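Local coordinates for protein circadian oscillation regulator (Nostoc sp., PDB 1R5Q) that probably stimulates autophosphorylation of the clock kinase KaiC, to which its C-terminal domain binds, as part of the cyanobacterial KaiABC circadian oscillator, at residues 15-19 / 57-63; 36-40 / 87-91. The contacts are given in a common frame with arbitrary orientation. Numbering follows the deposited sequence.

Interaction 1: residues 15-19 / 57-63; sequences KSDYR and HMELIDE
Four charged side chains form a salt-bridge network between two helical segments, 15-19 and 57-63. Lys15 NZ lies 2.5 Å from Glu59 OE1, a very short hydrogen-bonded salt bridge, and 3.0 Å from Glu63 OE2, a weak hydrogen bond within a second salt bridge. The other carboxylate oxygen, Glu63 OE1, accepts a hydrogen bond from Arg19 NH2 at 2.8 Å (N-H...O angle 170°), so Glu63 is shared by two cations. Lys15 reaches across with all four chi angles t; Arg19 (t, t, m) leaves its helix sideways and bends its guanidinium inward. A second polar link, Tyr18 OH to His57 ND1 at 2.7 Å, joins two rings that meet rim to rim, both with chi1 t.

Between these links lies Leu60 (m, t), whose CD1 is 3.5 Å from both Lys15 O and Tyr18 CD2, while its CD2 is 3.6 Å from Arg19 NE, over one guanidinium face. Both backbones are alpha-helical; the segment axes cross at -61°, 10.1 Å apart at closest approach, with CA atoms closest at Arg19-Leu60 (6.5 Å) and Tyr18-His57 (7.6 Å). This is helix-helix packing within the KaiA C-terminal four-helix domain: ion pairs on the partly exposed side, Leu60 buried beneath the Lys15 and Arg19 stems, and the Tyr18 hydroxyl paired with His57 ND1, both on buried residues.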
ATOM      1  N   LYS A  15       5.268  -0.361   4.545  1.00 35.74           N
ATOM      2  CA  LYS A  15       5.355  -1.618   3.815  1.00 38.27           C
ATOM      3  C   LYS A  15       4.645  -2.713   4.641  1.00 39.72           C
ATOM      4  O   LYS A  15       3.867  -3.516   4.111  1.00 39.18           O
ATOM      5  CB  LYS A  15       6.825  -1.979   3.572  1.00 38.96           C
ATOM      6  CG  LYS A  15       7.045  -3.337   2.934  1.00 41.88           C
ATOM      7  CD  LYS A  15       8.420  -3.431   2.268  1.00 43.08           C
ATOM      8  CE  LYS A  15       8.672  -4.829   1.711  1.00 45.65           C
ATOM      9  NZ  LYS A  15       9.944  -4.896   0.919  1.00 47.18           N
ATOM     10  N   SER A  16       4.906  -2.726   5.942  1.00 39.37           N
ATOM     11  CA  SER A  16       4.274  -3.701   6.814  1.00 40.82           C
ATOM     12  C   SER A  16       2.755  -3.555   6.749  1.00 39.33           C
ATOM     13  O   SER A  16       2.040  -4.550   6.645  1.00 38.49           O
ATOM     14  CB  SER A  16       4.757  -3.525   8.265  1.00 40.92           C
ATOM     15  OG  SER A  16       3.854  -4.147   9.167  1.00 44.07           O
ATOM     16  N   ASP A  17       2.270  -2.317   6.803  1.00 38.68           N
ATOM     17  CA  ASP A  17       0.830  -2.053   6.762  1.00 37.02           C
ATOM     18  C   ASP A  17       0.191  -2.502   5.442  1.00 37.03           C
ATOM     19  O   ASP A  17      -0.919  -3.061   5.435  1.00 36.45           O
ATOM     20  CB  ASP A  17       0.567  -0.558   6.967  1.00 39.18           C
ATOM     21  CG  ASP A  17       0.963  -0.064   8.374  1.00 41.05           C
ATOM     22  OD1 ASP A  17       1.047   1.162   8.555  1.00 41.61           O
ATOM     23  OD2 ASP A  17       1.174  -0.888   9.293  1.00 41.82           O
ATOM     24  N   TYR A  18       0.898  -2.242   4.342  1.00 34.58           N
ATOM     25  CA  TYR A  18       0.431  -2.578   3.002  1.00 35.22           C
ATOM     26  C   TYR A  18       0.392  -4.092   2.849  1.00 35.56           C
ATOM     27  O   TYR A  18      -0.495  -4.621   2.184  1.00 35.24           O
ATOM     28  CB  TYR A  18       1.356  -1.980   1.931  1.00 34.58           C
ATOM     29  CG  TYR A  18       0.773  -2.014   0.523  1.00 33.96           C
ATOM     30  CD1 TYR A  18      -0.249  -1.140   0.154  1.00 34.08           C
ATOM     31  CD2 TYR A  18       1.206  -2.957  -0.418  1.00 32.67           C
ATOM     32  CE1 TYR A  18      -0.837  -1.202  -1.131  1.00 33.83           C
ATOM     33  CE2 TYR A  18       0.627  -3.032  -1.691  1.00 32.42           C
ATOM     34  CZ  TYR A  18      -0.395  -2.142  -2.037  1.00 31.55           C
ATOM     35  OH  TYR A  18      -0.954  -2.184  -3.286  1.00 33.22           O
ATOM     36  N   ARG A  19       1.357  -4.780   3.458  1.00 36.62           N
ATOM     37  CA  ARG A  19       1.396  -6.246   3.393  1.00 38.14           C
ATOM     38  C   ARG A  19       0.082  -6.781   3.976  1.00 38.01           C
ATOM     39  O   ARG A  19      -0.573  -7.636   3.383  1.00 40.01           O
ATOM     40  CB  ARG A  19       2.583  -6.804   4.198  1.00 39.93           C
ATOM     41  CG  ARG A  19       2.576  -8.335   4.291  1.00 41.67           C
ATOM     42  CD  ARG A  19       3.666  -8.878   5.210  1.00 45.66           C
ATOM     43  NE  ARG A  19       5.003  -8.678   4.662  1.00 46.56           N
ATOM     44  CZ  ARG A  19       5.889  -7.827   5.173  1.00 48.58           C
ATOM     45  NH1 ARG A  19       5.568  -7.104   6.247  1.00 48.77           N
ATOM     46  NH2 ARG A  19       7.090  -7.694   4.612  1.00 48.02           N
ATOM     47  N   HIS A  57       4.487  -2.148  -3.280  1.00 33.34           N
ATOM     48  CA  HIS A  57       3.595  -3.165  -3.850  1.00 33.35           C
ATOM     49  C   HIS A  57       4.415  -4.305  -4.498  1.00 35.32           C
ATOM     50  O   HIS A  57       4.261  -5.479  -4.145  1.00 33.43           O
ATOM     51  CB  HIS A  57       2.696  -2.536  -4.931  1.00 31.36           C
ATOM     52  CG  HIS A  57       1.728  -3.502  -5.547  1.00 32.35           C
ATOM     53  ND1 HIS A  57       0.486  -3.765  -5.005  1.00 31.65           N
ATOM     54  CD2 HIS A  57       1.830  -4.285  -6.650  1.00 32.88           C
ATOM     55  CE1 HIS A  57      -0.133  -4.669  -5.744  1.00 33.24           C
ATOM     56  NE2 HIS A  57       0.661  -5.001  -6.749  1.00 33.59           N
ATOM     57  N   MET A  58       5.276  -3.942  -5.449  1.00 35.28           N
ATOM     58  CA  MET A  58       6.106  -4.913  -6.150  1.00 37.96           C
ATOM     59  C   MET A  58       7.017  -5.721  -5.220  1.00 38.58           C
ATOM     60  O   MET A  58       7.209  -6.925  -5.409  1.00 39.19           O
ATOM     61  CB  MET A  58       6.954  -4.206  -7.208  1.00 39.80           C
ATOM     62  CG  MET A  58       6.134  -3.546  -8.304  1.00 43.61           C
ATOM     63  SD  MET A  58       4.830  -4.646  -8.945  1.00 49.67           S
ATOM     64  CE  MET A  58       5.809  -5.731 -10.057  1.00 49.83           C
ATOM     65  N   GLU A  59       7.582  -5.066  -4.216  1.00 38.46           N
ATOM     66  CA  GLU A  59       8.455  -5.765  -3.296  1.00 39.10           C
ATOM     67  C   GLU A  59       7.692  -6.842  -2.528  1.00 38.88           C
ATOM     68  O   GLU A  59       8.200  -7.950  -2.336  1.00 37.00           O
ATOM     69  CB  GLU A  59       9.092  -4.783  -2.311  1.00 41.28           C
ATOM     70  CG  GLU A  59      10.081  -3.828  -2.961  1.00 45.22           C
ATOM     71  CD  GLU A  59      10.830  -2.985  -1.941  1.00 47.93           C
ATOM     72  OE1 GLU A  59      10.594  -3.166  -0.717  1.00 48.53           O
ATOM     73  OE2 GLU A  59      11.654  -2.144  -2.367  1.00 50.15           O
ATOM     74  N   LEU A  60       6.483  -6.508  -2.085  1.00 37.25           N
ATOM     75  CA  LEU A  60       5.671  -7.458  -1.343  1.00 38.06           C
ATOM     76  C   LEU A  60       5.219  -8.592  -2.256  1.00 39.03           C
ATOM     77  O   LEU A  60       5.116  -9.745  -1.816  1.00 38.12           O
ATOM     78  CB  LEU A  60       4.479  -6.742  -0.700  1.00 36.60           C
ATOM     79  CG  LEU A  60       4.932  -5.863   0.472  1.00 35.48           C
ATOM     80  CD1 LEU A  60       3.840  -4.868   0.872  1.00 35.84           C
ATOM     81  CD2 LEU A  60       5.289  -6.779   1.662  1.00 35.11           C
ATOM     82  N   ILE A  61       4.969  -8.275  -3.524  1.00 38.92           N
ATOM     83  CA  ILE A  61       4.556  -9.305  -4.471  1.00 40.23           C
ATOM     84  C   ILE A  61       5.724 -10.295  -4.617  1.00 40.85           C
ATOM     85  O   ILE A  61       5.505 -11.508  -4.668  1.00 38.78           O
ATOM     86  CB  ILE A  61       4.192  -8.711  -5.855  1.00 40.33           C
ATOM     87  CG1 ILE A  61       2.893  -7.904  -5.768  1.00 41.76           C
ATOM     88  CG2 ILE A  61       4.028  -9.811  -6.886  1.00 42.69           C
ATOM     89  CD1 ILE A  61       1.707  -8.636  -5.179  1.00 40.28           C
ATOM     90  N   ASP A  62       6.957  -9.781  -4.652  1.00 40.75           N
ATOM     91  CA  ASP A  62       8.127 -10.658  -4.777  1.00 41.87           C
ATOM     92  C   ASP A  62       8.258 -11.570  -3.566  1.00 41.43           C
ATOM     93  O   ASP A  62       8.521 -12.770  -3.716  1.00 39.97           O
ATOM     94  CB  ASP A  62       9.418  -9.854  -4.950  1.00 44.02           C
ATOM     95  CG  ASP A  62       9.629  -9.384  -6.382  1.00 47.05           C
ATOM     96  OD1 ASP A  62       8.935  -9.903  -7.283  1.00 48.21           O
ATOM     97  OD2 ASP A  62      10.492  -8.497  -6.607  1.00 49.44           O
ATOM     98  N   GLU A  63       8.088 -10.987  -2.376  1.00 40.80           N
ATOM     99  CA  GLU A  63       8.146 -11.731  -1.121  1.00 41.72           C
ATOM    100  C   GLU A  63       7.088 -12.829  -1.129  1.00 41.72           C
ATOM    101  O   GLU A  63       7.388 -13.984  -0.825  1.00 40.01           O
ATOM    102  CB  GLU A  63       7.916 -10.793   0.071  1.00 42.38           C
ATOM    103  CG  GLU A  63       9.150  -9.988   0.450  1.00 46.39           C
ATOM    104  CD  GLU A  63       8.877  -8.870   1.453  1.00 49.00           C
ATOM    105  OE1 GLU A  63       8.017  -9.043   2.356  1.00 47.68           O
ATOM    106  OE2 GLU A  63       9.552  -7.817   1.334  1.00 50.69           O
TER

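Interaction 2: residues 36-40 / 87-91; sequences IDKFI and DILAH
Segments 36-40 and 87-91, both alpha-helical, cross at -57° with axes 10.3 Å apart at closest approach, and their CA atoms pair as Ile36-Ile88 (7.2 Å) and Ile40-His91 (7.0 Å). The principal bump is Ile88 (m, m), which covers the gap bounded by Ile36, Phe39 and Ile40. Its CD1 sits 4.0 Å from Ile36 CG2 and 4.0 Å from Phe39 CD2, and its CG2 sits 4.0 Å from Ile40 CD1. In return Ile40 (m, m) pushes CD1 to 3.5 Å from Ile88 O and places CG1 3.8 Å from His91 CB, filling the hollow between those two residues.

His91 closes the outer side: Ile36 CG2 lies over one face of its imidazole, 4.3 Å from His91 CG. The ring is held within its own helix by a hydrogen bond from His91 ND1 to Asp87 O, 2.7 Å, with chi1 at -84°. No hydrogen bond crosses between the segments; the 316 Å² of buried surface is van der Waals packing. Asp37 OD2 forms a salt bridge with Lys33, and Asp87 OD1 a hydrogen bond with Tyr25.

The contact thus joins helix 33-45 to helix 82-100 in the four-helix domain, while helix 8-24 packs alongside, Ile21 touching Ile36 and Phe39, and Tyr18 meeting both Phe39 and Ile88.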
ATOM      1  N   ILE A  36      -7.067   0.334   5.071  1.00 41.83           N
ATOM      2  CA  ILE A  36      -6.806   1.116   3.871  1.00 41.12           C
ATOM      3  C   ILE A  36      -6.904   2.605   4.164  1.00 41.65           C
ATOM      4  O   ILE A  36      -6.076   3.383   3.715  1.00 39.77           O
ATOM      5  CB  ILE A  36      -7.798   0.753   2.728  1.00 39.51           C
ATOM      6  CG1 ILE A  36      -7.448  -0.628   2.151  1.00 38.64           C
ATOM      7  CG2 ILE A  36      -7.736   1.799   1.618  1.00 38.69           C
ATOM      8  CD1 ILE A  36      -8.468  -1.141   1.153  1.00 36.17           C
ATOM      9  N   ASP A  37      -7.920   2.997   4.924  1.00 42.66           N
ATOM     10  CA  ASP A  37      -8.100   4.403   5.248  1.00 43.91           C
ATOM     11  C   ASP A  37      -6.906   4.933   6.034  1.00 43.34           C
ATOM     12  O   ASP A  37      -6.445   6.042   5.793  1.00 43.12           O
ATOM     13  CB  ASP A  37      -9.400   4.612   6.032  1.00 46.37           C
ATOM     14  CG  ASP A  37     -10.636   4.594   5.134  1.00 50.16           C
ATOM     15  OD1 ASP A  37     -10.559   5.098   3.984  1.00 51.97           O
ATOM     16  OD2 ASP A  37     -11.694   4.098   5.582  1.00 51.21           O
ATOM     17  N   LYS A  38      -6.389   4.122   6.948  1.00 42.59           N
ATOM     18  CA  LYS A  38      -5.242   4.525   7.761  1.00 42.78           C
ATOM     19  C   LYS A  38      -3.951   4.615   6.952  1.00 40.41           C
ATOM     20  O   LYS A  38      -3.143   5.523   7.167  1.00 38.44           O
ATOM     21  CB  LYS A  38      -5.044   3.549   8.925  1.00 45.69           C
ATOM     22  CG  LYS A  38      -6.110   3.640   9.999  1.00 50.14           C
ATOM     23  CD  LYS A  38      -5.762   2.745  11.200  1.00 53.42           C
ATOM     24  CE  LYS A  38      -4.401   3.106  11.807  1.00 55.57           C
ATOM     25  NZ  LYS A  38      -4.073   2.281  13.022  1.00 57.96           N
ATOM     26  N   PHE A  39      -3.753   3.658   6.043  1.00 37.40           N
ATOM     27  CA  PHE A  39      -2.580   3.629   5.177  1.00 35.81           C
ATOM     28  C   PHE A  39      -2.612   4.875   4.284  1.00 34.71           C
ATOM     29  O   PHE A  39      -1.596   5.547   4.089  1.00 33.82           O
ATOM     30  CB  PHE A  39      -2.587   2.356   4.289  1.00 34.77           C
ATOM     31  CG  PHE A  39      -1.455   2.306   3.267  1.00 32.47           C
ATOM     32  CD1 PHE A  39      -0.181   1.889   3.637  1.00 30.29           C
ATOM     33  CD2 PHE A  39      -1.661   2.719   1.950  1.00 31.90           C
ATOM     34  CE1 PHE A  39       0.858   1.885   2.734  1.00 29.79           C
ATOM     35  CE2 PHE A  39      -0.611   2.721   1.026  1.00 30.40           C
ATOM     36  CZ  PHE A  39       0.645   2.307   1.414  1.00 31.39           C
ATOM     37  N   ILE A  40      -3.783   5.176   3.737  1.00 32.97           N
ATOM     38  CA  ILE A  40      -3.922   6.334   2.863  1.00 32.92           C
ATOM     39  C   ILE A  40      -3.585   7.645   3.596  1.00 33.57           C
ATOM     40  O   ILE A  40      -2.844   8.482   3.089  1.00 31.33           O
ATOM     41  CB  ILE A  40      -5.352   6.408   2.288  1.00 32.06           C
ATOM     42  CG1 ILE A  40      -5.591   5.194   1.370  1.00 32.49           C
ATOM     43  CG2 ILE A  40      -5.564   7.721   1.536  1.00 31.56           C
ATOM     44  CD1 ILE A  40      -4.518   4.992   0.275  1.00 32.73           C
ATOM     45  N   ASP A  87      -7.160   0.206  -6.158  1.00 27.22           N
ATOM     46  CA  ASP A  87      -8.004   0.654  -5.053  1.00 28.81           C
ATOM     47  C   ASP A  87      -7.263   1.669  -4.167  1.00 29.81           C
ATOM     48  O   ASP A  87      -7.828   2.678  -3.741  1.00 29.82           O
ATOM     49  CB  ASP A  87      -8.423  -0.575  -4.245  1.00 31.10           C
ATOM     50  CG  ASP A  87      -9.600  -0.318  -3.302  1.00 34.67           C
ATOM     51  OD1 ASP A  87     -10.097  -1.305  -2.727  1.00 34.64           O
ATOM     52  OD2 ASP A  87     -10.027   0.842  -3.123  1.00 35.26           O
ATOM     53  N   ILE A  88      -5.987   1.396  -3.916  1.00 28.75           N
ATOM     54  CA  ILE A  88      -5.145   2.252  -3.084  1.00 27.47           C
ATOM     55  C   ILE A  88      -4.894   3.587  -3.779  1.00 26.06           C
ATOM     56  O   ILE A  88      -5.064   4.659  -3.181  1.00 26.50           O
ATOM     57  CB  ILE A  88      -3.783   1.541  -2.807  1.00 28.86           C
ATOM     58  CG1 ILE A  88      -3.988   0.421  -1.776  1.00 30.05           C
ATOM     59  CG2 ILE A  88      -2.711   2.559  -2.377  1.00 27.81           C
ATOM     60  CD1 ILE A  88      -4.346   0.929  -0.409  1.00 32.10           C
ATOM     61  N   LEU A  89      -4.503   3.524  -5.049  1.00 24.86           N
ATOM     62  CA  LEU A  89      -4.240   4.744  -5.803  1.00 26.44           C
ATOM     63  C   LEU A  89      -5.487   5.603  -5.999  1.00 26.55           C
ATOM     64  O   LEU A  89      -5.393   6.826  -5.988  1.00 27.78           O
ATOM     65  CB  LEU A  89      -3.593   4.425  -7.152  1.00 27.24           C
ATOM     66  CG  LEU A  89      -2.190   3.798  -7.079  1.00 29.09           C
ATOM     67  CD1 LEU A  89      -1.662   3.502  -8.481  1.00 26.74           C
ATOM     68  CD2 LEU A  89      -1.246   4.751  -6.341  1.00 30.69           C
ATOM     69  N   ALA A  90      -6.639   4.970  -6.188  1.00 26.45           N
ATOM     70  CA  ALA A  90      -7.900   5.693  -6.356  1.00 27.45           C
ATOM     71  C   ALA A  90      -8.219   6.439  -5.050  1.00 28.44           C
ATOM     72  O   ALA A  90      -8.676   7.587  -5.075  1.00 26.92           O
ATOM     73  CB  ALA A  90      -9.041   4.714  -6.678  1.00 26.72           C
ATOM     74  N   HIS A  91      -8.018   5.765  -3.912  1.00 28.20           N
ATOM     75  CA  HIS A  91      -8.267   6.382  -2.604  1.00 28.86           C
ATOM     76  C   HIS A  91      -7.286   7.516  -2.344  1.00 28.10           C
ATOM     77  O   HIS A  91      -7.644   8.538  -1.775  1.00 28.81           O
ATOM     78  CB  HIS A  91      -8.143   5.358  -1.470  1.00 31.59           C
ATOM     79  CG  HIS A  91      -9.389   4.563  -1.246  1.00 36.64           C
ATOM     80  ND1 HIS A  91      -9.794   3.562  -2.101  1.00 37.23           N
ATOM     81  CD2 HIS A  91     -10.351   4.665  -0.299  1.00 39.14           C
ATOM     82  CE1 HIS A  91     -10.953   3.081  -1.692  1.00 39.17           C
ATOM     83  NE2 HIS A  91     -11.315   3.733  -0.601  1.00 40.17           N
TER

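Each contact pairs a different two of the four helices: interaction 1 joins 8-24 to 50-67, interaction 2 joins 33-45 to 82-100. Both centres lie about 7 Å from the centre of the chain, on opposite sides of it and about 15 Å apart, and the crossing angles are alike. Both are partly buried, but salt bridges span the more exposed side of interaction 1, while interaction 2 has no hydrogen bond across it, packs three isoleucines and Phe39 at its centre, and is bordered by His91 and two aspartates. The segments alternate along the sequence, and the contacts meet at Tyr18, with CE1 3.6 Å from Ile88 CG1 and CD1 3.8 Å from Phe39 CZ.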